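Putative (Helicobacter pylori, PDB 4O8S) belongs to the nucleotidyltransferase superfamily, in the AbiEii toxin family, and probably transfers nucleotides. Local coordinates at residues H51-L56 with I104-A109; K146-F151 with K191-L196. One frame throughout, in Å; residues are numbered along the deposited sequence.

Interaction 1: residues H51-L56 with I104-A109; sequences HKKINL and ISYRDA
The phenol ring of Y106 lies between an aliphatic chain and a methyl group: K53 CE sits over one face, 3.9 Å from the ring centroid in a CH-pi contact, and I104 CG2 of its own strand rests on the opposite face. At the ring edge, near its plane, K52 O comes within 3.6 Å of Y106 CE1. The K53 side chain crosses that of Y106 at about a right angle; bends at chi2 (68°) and chi4 (-62°) lay CD and CE on the ring, while NZ runs on to a salt bridge with D78. Y106 OH is 2.6 Å from a water, and the same water accepts a hydrogen bond from I54 N at 2.7 Å. Beyond the hydroxyl end L56 CG meets I104 CD1 at 4.1 Å; toward the backbone end A109 CB packs 3.6 Å from H51 CB, which also lies over one face of the poorly ordered R107 guanidinium. The contact packs the loop between strand 46-50 and helix 56-63 on the parallel neighbour 98-106 in the mixed sheet of this nucleotidyltransferase-superfamily chain. N55 OD1 accepts from G58 N as N-cap of the helix; L56 and I104 both touch Y85 of strand 82-91.

Interaction 2: residues K146-F151 with K191-L196; sequences KARDLF and KLDALL
An Asx turn just past the C-terminal end of helix 179-192 is clamped by a side-on arginine-aspartate salt bridge to the first turn of helix 147-159, within the helical part of this AbiEii-family chain. R148 leaves its helix with CG anti to the carbonyl carbon (chi1 -72°) and runs extended from CG to NE, crossing the D193 side chain at about a right angle. Two nitrogens grip two oxygens: R148 NE donates to D193 OD2 at 2.7 Å, using the syn lone pair of that oxygen, and R148 NH2 donates almost straight to D193 OD1 at 3.0 Å. With the planes 44° apart, OD1 lies in the guanidinium plane, yet R148 NH2 approaches it from above the carboxylate plane. The paired charges probably favour the ionised form of this buried aspartate.

Beside the ion pair, L196 turns both methyls toward the helix. Its CD1 presses on A147 CB at 3.5 Å and its CD2 reaches F151 CD2 at 3.8 Å, where the two side chains run antiparallel alongside one another. R41, from a loop elsewhere in the chain, touches R148, F151 and L196, while A147 N donates to D189 OD2 of helix 179-192, a hydrogen bond that ties the two helices directly. L195 CD1 lies over one face of the guanidinium, 3.5 Å from R148 NH2. The turn itself is closed by L195 N, which donates to D193 OD1 at 2.9 Å, so this one oxygen accepts from both R148 NH2 and the backbone.

In the fold
From the N terminus, the chain passes helices 4-19 and 29-36 and strand 46-50 before reaching interaction 1. That contact closes a loop of 47 residues, including helix 56-63 and most of the mixed sheet, and joins the exit of strand 46-50 to the end of strand 98-106. After the small hairpin 115-124 and helix 126-139, interaction 2 closes a second, largely helical and strand-free loop of 39 residues, tying the start of helix 147-159 to the turn after helix 179-192. The two loops follow in series, neither nesting nor crossing. Their centres lie 28 Å apart on opposite sides of the chain's centre, one at the sheet and the other among the helices.

Interaction 1: residues H51-L56 with I104-A109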
ATOM      1  N   HIS A  51     -10.653  -7.735  12.126  1.00 43.19           N
ATOM      2  CA  HIS A  51     -11.700  -8.758  12.209  1.00 45.67           C
ATOM      3  C   HIS A  51     -12.880  -8.355  13.107  1.00 48.64           C
ATOM      4  O   HIS A  51     -13.944  -8.981  13.051  1.00 52.25           O
ATOM      5  CB  HIS A  51     -11.131 -10.103  12.664  1.00 47.40           C
ATOM      6  CG  HIS A  51     -10.829 -10.158  14.127  1.00 53.84           C
ATOM      7  ND1 HIS A  51      -9.622  -9.755  14.655  1.00 50.96           N
ATOM      8  CD2 HIS A  51     -11.586 -10.557  15.180  1.00 54.13           C
ATOM      9  CE1 HIS A  51      -9.643  -9.914  15.969  1.00 53.11           C
ATOM     10  NE2 HIS A  51     -10.825 -10.394  16.311  1.00 50.37           N
ATOM     11  N   LYS A  52     -12.699  -7.325  13.933  1.00 47.36           N
ATOM     12  CA  LYS A  52     -13.815  -6.813  14.731  1.00 49.29           C
ATOM     13  C   LYS A  52     -13.745  -5.302  14.950  1.00 49.72           C
ATOM     14  O   LYS A  52     -12.714  -4.663  14.689  1.00 46.17           O
ATOM     15  CB  LYS A  52     -13.878  -7.516  16.090  1.00 53.17           C
ATOM     16  CG  LYS A  52     -12.807  -7.036  17.070  1.00 52.41           C
ATOM     17  CD  LYS A  52     -12.717  -7.963  18.282  1.00 58.08           C
ATOM     18  CE  LYS A  52     -11.503  -7.620  19.143  1.00 63.78           C
ATOM     19  NZ  LYS A  52     -11.191  -8.676  20.158  1.00 69.70           N
ATOM     20  N   LYS A  53     -14.846  -4.744  15.441  1.00 44.38           N
ATOM     21  CA  LYS A  53     -14.930  -3.317  15.748  1.00 46.44           C
ATOM     22  C   LYS A  53     -14.042  -2.920  16.924  1.00 45.63           C
ATOM     23  O   LYS A  53     -13.805  -3.723  17.828  1.00 46.80           O
ATOM     24  CB  LYS A  53     -16.381  -2.933  16.066  1.00 50.43           C
ATOM     25  CG  LYS A  53     -17.058  -2.096  14.987  1.00 50.74           C
ATOM     26  CD  LYS A  53     -17.280  -2.904  13.716  1.00 47.24           C
ATOM     27  CE  LYS A  53     -17.868  -2.031  12.605  1.00 48.41           C
ATOM     28  NZ  LYS A  53     -19.199  -1.462  12.956  1.00 46.98           N
ATOM     29  N   ILE A  54     -13.562  -1.675  16.904  1.00 44.05           N
ATOM     30  CA  ILE A  54     -12.764  -1.115  17.996  1.00 46.83           C
ATOM     31  C   ILE A  54     -13.188   0.338  18.276  1.00 50.74           C
ATOM     32  O   ILE A  54     -14.061   0.882  17.583  1.00 49.09           O
ATOM     33  CB  ILE A  54     -11.250  -1.134  17.672  1.00 47.49           C
ATOM     34  CG1 ILE A  54     -10.930  -0.137  16.558  1.00 49.00           C
ATOM     35  CG2 ILE A  54     -10.783  -2.539  17.302  1.00 45.22           C
ATOM     36  CD1 ILE A  54      -9.713   0.741  16.836  1.00 50.40           C
ATOM     37  N   ASN A  55     -12.577   0.968  19.281  1.00 49.77           N
ATOM     38  CA  ASN A  55     -12.861   2.373  19.553  1.00 49.61           C
ATOM     39  C   ASN A  55     -11.941   3.254  18.706  1.00 51.30           C
ATOM     40  O   ASN A  55     -11.016   3.889  19.220  1.00 49.80           O
ATOM     41  CB  ASN A  55     -12.732   2.698  21.056  1.00 54.74           C
ATOM     42  CG  ASN A  55     -13.242   4.109  21.415  1.00 56.91           C
ATOM     43  OD1 ASN A  55     -13.725   4.863  20.554  1.00 52.70           O
ATOM     44  ND2 ASN A  55     -13.142   4.459  22.700  1.00 59.79           N
ATOM     45  N   LEU A  56     -12.223   3.290  17.407  1.00 49.43           N
ATOM     46  CA  LEU A  56     -11.407   4.014  16.447  1.00 46.86           C
ATOM     47  C   LEU A  56     -11.288   5.487  16.807  1.00 47.50           C
ATOM     48  O   LEU A  56     -10.181   6.035  16.864  1.00 47.97           O
ATOM     49  CB  LEU A  56     -11.998   3.853  15.041  1.00 45.67           C
ATOM     50  CG  LEU A  56     -11.144   4.344  13.871  1.00 44.06           C
ATOM     51  CD1 LEU A  56     -11.379   5.814  13.574  1.00 39.13           C
ATOM     52  CD2 LEU A  56      -9.650   4.063  14.132  1.00 43.84           C
ATOM     53  N   ILE A 104     -11.264   1.271   6.917  1.00 29.55           N
ATOM     54  CA  ILE A 104     -11.143  -0.060   7.479  1.00 25.39           C
ATOM     55  C   ILE A 104     -12.080  -1.009   6.747  1.00 33.25           C
ATOM     56  O   ILE A 104     -13.240  -0.659   6.455  1.00 33.33           O
ATOM     57  CB  ILE A 104     -11.512  -0.075   8.975  1.00 29.38           C
ATOM     58  CG1 ILE A 104     -10.943   1.158   9.682  1.00 30.82           C
ATOM     59  CG2 ILE A 104     -11.046  -1.375   9.643  1.00 31.19           C
ATOM     60  CD1 ILE A 104     -11.354   1.265  11.147  1.00 33.95           C
ATOM     61  N   SER A 105     -11.585  -2.212   6.459  1.00 29.22           N
ATOM     62  CA  SER A 105     -12.426  -3.301   5.976  1.00 33.97           C
ATOM     63  C   SER A 105     -12.508  -4.390   7.053  1.00 34.40           C
ATOM     64  O   SER A 105     -11.471  -4.819   7.569  1.00 33.67           O
ATOM     65  CB  SER A 105     -11.865  -3.877   4.670  1.00 35.34           C
ATOM     66  OG  SER A 105     -12.493  -5.126   4.383  1.00 43.48           O
ATOM     67  N   TYR A 106     -13.729  -4.817   7.409  1.00 34.10           N
ATOM     68  CA  TYR A 106     -13.942  -5.875   8.411  1.00 35.84           C
ATOM     69  C   TYR A 106     -14.137  -7.254   7.744  1.00 39.96           C
ATOM     70  O   TYR A 106     -14.551  -7.312   6.588  1.00 45.13           O
ATOM     71  CB  TYR A 106     -15.114  -5.501   9.344  1.00 33.08           C
ATOM     72  CG  TYR A 106     -14.904  -4.160  10.032  1.00 30.87           C
ATOM     73  CD1 TYR A 106     -14.072  -4.056  11.141  1.00 31.46           C
ATOM     74  CD2 TYR A 106     -15.506  -3.001   9.558  1.00 30.52           C
ATOM     75  CE1 TYR A 106     -13.837  -2.847  11.761  1.00 31.31           C
ATOM     76  CE2 TYR A 106     -15.278  -1.770  10.182  1.00 30.97           C
ATOM     77  CZ  TYR A 106     -14.436  -1.709  11.280  1.00 33.17           C
ATOM     78  OH  TYR A 106     -14.190  -0.513  11.925  1.00 35.93           O
ATOM     79  N   ARG A 107     -13.800  -8.344   8.440  1.00 84.70           N
ATOM     80  CA  ARG A 107     -13.808  -9.720   7.874  1.00 95.57           C
ATOM     81  C   ARG A 107     -13.087  -9.892   6.516  1.00 98.28           C
ATOM     82  O   ARG A 107     -13.345 -10.835   5.758  1.00 99.43           O
ATOM     83  CB  ARG A 107     -15.229 -10.309   7.812  1.00105.49           C
ATOM     84  CG  ARG A 107     -15.298 -11.847   7.859  1.00108.17           C
ATOM     85  CD  ARG A 107     -15.031 -12.389   9.259  1.00119.38           C
ATOM     86  NE  ARG A 107     -13.684 -12.938   9.419  1.00122.36           N
ATOM     87  CZ  ARG A 107     -13.218 -13.436  10.562  1.00125.43           C
ATOM     88  NH1 ARG A 107     -13.988 -13.447  11.640  1.00123.76           N
ATOM     89  NH2 ARG A 107     -11.984 -13.919  10.630  1.00121.44           N
ATOM     90  N   ASP A 108     -12.194  -8.959   6.217  1.00101.57           N
ATOM     91  CA  ASP A 108     -11.219  -9.108   5.155  1.00101.29           C
ATOM     92  C   ASP A 108     -10.081  -9.815   5.872  1.00103.66           C
ATOM     93  O   ASP A 108      -9.265 -10.519   5.273  1.00103.80           O
ATOM     94  CB  ASP A 108     -10.757  -7.713   4.730  1.00 97.06           C
ATOM     95  CG  ASP A 108     -10.432  -7.613   3.249  1.00101.10           C
ATOM     96  OD1 ASP A 108      -9.767  -8.526   2.708  1.00104.28           O
ATOM     97  OD2 ASP A 108     -10.839  -6.602   2.631  1.00100.47           O
ATOM     98  N   ALA A 109     -10.105  -9.641   7.193  1.00 78.38           N
ATOM     99  CA  ALA A 109      -8.956  -9.788   8.085  1.00 74.68           C
ATOM    100  C   ALA A 109      -8.026 -10.965   7.852  1.00 77.32           C
ATOM    101  O   ALA A 109      -8.472 -12.105   7.680  1.00 81.68           O
ATOM    102  CB  ALA A 109      -9.413  -9.761   9.537  1.00 72.03           C
TER
HETATM  103  O   HOH W   1     -13.611  -0.409  14.485  1.00 39.22           O

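Interaction 2: residues K146-F151 with K191-L196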
ATOM      1  N   LYS A 146      -4.662   3.425 -12.103  1.00 46.73           N
ATOM      2  CA  LYS A 146      -3.921   4.398 -11.304  1.00 42.96           C
ATOM      3  C   LYS A 146      -2.440   4.058 -11.379  1.00 40.97           C
ATOM      4  O   LYS A 146      -2.031   2.927 -11.080  1.00 37.79           O
ATOM      5  CB  LYS A 146      -4.412   4.391  -9.852  1.00 46.15           C
ATOM      6  CG  LYS A 146      -5.810   5.006  -9.655  1.00 55.01           C
ATOM      7  CD  LYS A 146      -5.842   6.487 -10.063  1.00 55.07           C
ATOM      8  CE  LYS A 146      -7.211   7.113  -9.823  1.00 60.53           C
ATOM      9  NZ  LYS A 146      -7.177   8.580 -10.122  1.00 65.95           N
ATOM     10  N   ALA A 147      -1.643   5.036 -11.784  1.00 39.51           N
ATOM     11  CA  ALA A 147      -0.238   4.790 -12.062  1.00 42.78           C
ATOM     12  C   ALA A 147       0.531   4.290 -10.829  1.00 41.72           C
ATOM     13  O   ALA A 147       1.562   3.614 -10.959  1.00 40.56           O
ATOM     14  CB  ALA A 147       0.396   6.033 -12.625  1.00 39.95           C
ATOM     15  N   ARG A 148       0.031   4.631  -9.642  1.00 36.27           N
ATOM     16  CA  ARG A 148       0.629   4.157  -8.394  1.00 36.40           C
ATOM     17  C   ARG A 148       0.723   2.648  -8.351  1.00 33.92           C
ATOM     18  O   ARG A 148       1.656   2.107  -7.754  1.00 32.49           O
ATOM     19  CB  ARG A 148      -0.180   4.645  -7.198  1.00 35.43           C
ATOM     20  CG  ARG A 148      -0.022   6.122  -6.945  1.00 35.82           C
ATOM     21  CD  ARG A 148      -1.127   6.675  -6.037  1.00 36.90           C
ATOM     22  NE  ARG A 148      -1.141   8.135  -6.103  1.00 37.61           N
ATOM     23  CZ  ARG A 148      -1.826   8.930  -5.277  1.00 42.65           C
ATOM     24  NH1 ARG A 148      -2.562   8.420  -4.288  1.00 37.85           N
ATOM     25  NH2 ARG A 148      -1.766  10.245  -5.444  1.00 38.08           N
ATOM     26  N   ASP A 149      -0.240   1.963  -8.967  1.00 32.46           N
ATOM     27  CA  ASP A 149      -0.214   0.510  -8.979  1.00 32.93           C
ATOM     28  C   ASP A 149       1.028   0.012  -9.725  1.00 36.05           C
ATOM     29  O   ASP A 149       1.671  -0.969  -9.326  1.00 32.52           O
ATOM     30  CB  ASP A 149      -1.483  -0.041  -9.627  1.00 34.75           C
ATOM     31  CG  ASP A 149      -2.733   0.257  -8.806  1.00 38.64           C
ATOM     32  OD1 ASP A 149      -2.591   0.517  -7.589  1.00 35.02           O
ATOM     33  OD2 ASP A 149      -3.852   0.237  -9.381  1.00 38.93           O
ATOM     34  N   LEU A 150       1.362   0.698 -10.813  1.00 35.77           N
ATOM     35  CA  LEU A 150       2.536   0.336 -11.598  1.00 38.21           C
ATOM     36  C   LEU A 150       3.818   0.637 -10.831  1.00 36.06           C
ATOM     37  O   LEU A 150       4.712  -0.212 -10.747  1.00 35.47           O
ATOM     38  CB  LEU A 150       2.538   1.090 -12.929  1.00 37.86           C
ATOM     39  CG  LEU A 150       3.738   0.786 -13.826  1.00 44.54           C
ATOM     40  CD1 LEU A 150       3.855  -0.710 -14.100  1.00 38.91           C
ATOM     41  CD2 LEU A 150       3.621   1.549 -15.129  1.00 40.65           C
ATOM     42  N   PHE A 151       3.902   1.839 -10.266  1.00 30.36           N
ATOM     43  CA  PHE A 151       5.061   2.232  -9.475  1.00 33.33           C
ATOM     44  C   PHE A 151       5.309   1.213  -8.368  1.00 34.47           C
ATOM     45  O   PHE A 151       6.438   0.739  -8.155  1.00 28.90           O
ATOM     46  CB  PHE A 151       4.793   3.585  -8.822  1.00 33.90           C
ATOM     47  CG  PHE A 151       5.976   4.142  -8.066  1.00 32.24           C
ATOM     48  CD1 PHE A 151       6.263   3.718  -6.767  1.00 32.01           C
ATOM     49  CD2 PHE A 151       6.804   5.098  -8.658  1.00 34.34           C
ATOM     50  CE1 PHE A 151       7.364   4.233  -6.066  1.00 33.33           C
ATOM     51  CE2 PHE A 151       7.916   5.615  -7.974  1.00 32.01           C
ATOM     52  CZ  PHE A 151       8.193   5.185  -6.673  1.00 34.26           C
ATOM     53  N   LYS A 191       1.266  12.084 -15.208  1.00 48.94           N
ATOM     54  CA  LYS A 191       1.542  13.517 -15.300  1.00 48.65           C
ATOM     55  C   LYS A 191       0.676  14.347 -14.351  1.00 44.73           C
ATOM     56  O   LYS A 191       1.085  15.418 -13.889  1.00 47.45           O
ATOM     57  CB  LYS A 191       1.369  14.000 -16.745  1.00 54.67           C
ATOM     58  CG  LYS A 191       2.237  13.234 -17.744  1.00 54.08           C
ATOM     59  CD  LYS A 191       3.723  13.410 -17.447  1.00 57.78           C
ATOM     60  CE  LYS A 191       4.578  12.498 -18.332  1.00 63.12           C
ATOM     61  NZ  LYS A 191       5.992  12.326 -17.840  1.00 66.50           N
ATOM     62  N   LEU A 192      -0.515  13.836 -14.058  1.00 43.31           N
ATOM     63  CA  LEU A 192      -1.452  14.512 -13.171  1.00 47.00           C
ATOM     64  C   LEU A 192      -1.242  14.156 -11.697  1.00 49.08           C
ATOM     65  O   LEU A 192      -1.673  14.895 -10.814  1.00 50.03           O
ATOM     66  CB  LEU A 192      -2.891  14.187 -13.589  1.00 51.11           C
ATOM     67  CG  LEU A 192      -3.342  14.772 -14.931  1.00 51.77           C
ATOM     68  CD1 LEU A 192      -4.733  14.271 -15.297  1.00 53.45           C
ATOM     69  CD2 LEU A 192      -3.309  16.290 -14.867  1.00 49.90           C
ATOM     70  N   ASP A 193      -0.581  13.030 -11.428  1.00 43.56           N
ATOM     71  CA  ASP A 193      -0.350  12.599 -10.048  1.00 40.39           C
ATOM     72  C   ASP A 193       0.888  13.280  -9.437  1.00 43.52           C
ATOM     73  O   ASP A 193       2.031  12.981  -9.817  1.00 44.12           O
ATOM     74  CB  ASP A 193      -0.197  11.074 -10.004  1.00 41.84           C
ATOM     75  CG  ASP A 193      -0.257  10.509  -8.585  1.00 39.12           C
ATOM     76  OD1 ASP A 193      -0.001  11.253  -7.617  1.00 38.96           O
ATOM     77  OD2 ASP A 193      -0.556   9.303  -8.444  1.00 41.84           O
ATOM     78  N   ALA A 194       0.663  14.171  -8.472  1.00 46.42           N
ATOM     79  CA  ALA A 194       1.750  14.911  -7.823  1.00 47.56           C
ATOM     80  C   ALA A 194       2.660  14.042  -6.949  1.00 46.82           C
ATOM     81  O   ALA A 194       3.745  14.478  -6.556  1.00 45.66           O
ATOM     82  CB  ALA A 194       1.196  16.069  -7.003  1.00 50.22           C
ATOM     83  N   LEU A 195       2.214  12.828  -6.631  1.00 47.48           N
ATOM     84  CA  LEU A 195       3.056  11.894  -5.878  1.00 45.51           C
ATOM     85  C   LEU A 195       4.031  11.147  -6.806  1.00 43.94           C
ATOM     86  O   LEU A 195       4.973  10.489  -6.340  1.00 46.39           O
ATOM     87  CB  LEU A 195       2.193  10.919  -5.058  1.00 41.90           C
ATOM     88  CG  LEU A 195       1.269  11.553  -3.996  1.00 45.76           C
ATOM     89  CD1 LEU A 195       0.712  10.515  -3.025  1.00 43.31           C
ATOM     90  CD2 LEU A 195       1.978  12.654  -3.228  1.00 45.54           C
ATOM     91  N   LEU A 196       3.818  11.276  -8.116  1.00 38.58           N
ATOM     92  CA  LEU A 196       4.587  10.531  -9.113  1.00 40.13           C
ATOM     93  C   LEU A 196       5.275  11.395 -10.161  1.00 41.63           C
ATOM     94  O   LEU A 196       6.364  11.048 -10.640  1.00 38.83           O
ATOM     95  CB  LEU A 196       3.677   9.547  -9.853  1.00 39.70           C
ATOM     96  CG  LEU A 196       2.897   8.506  -9.050  1.00 39.98           C
ATOM     97  CD1 LEU A 196       1.937   7.757  -9.961  1.00 34.56           C
ATOM     98  CD2 LEU A 196       3.850   7.541  -8.342  1.00 37.27           C
TER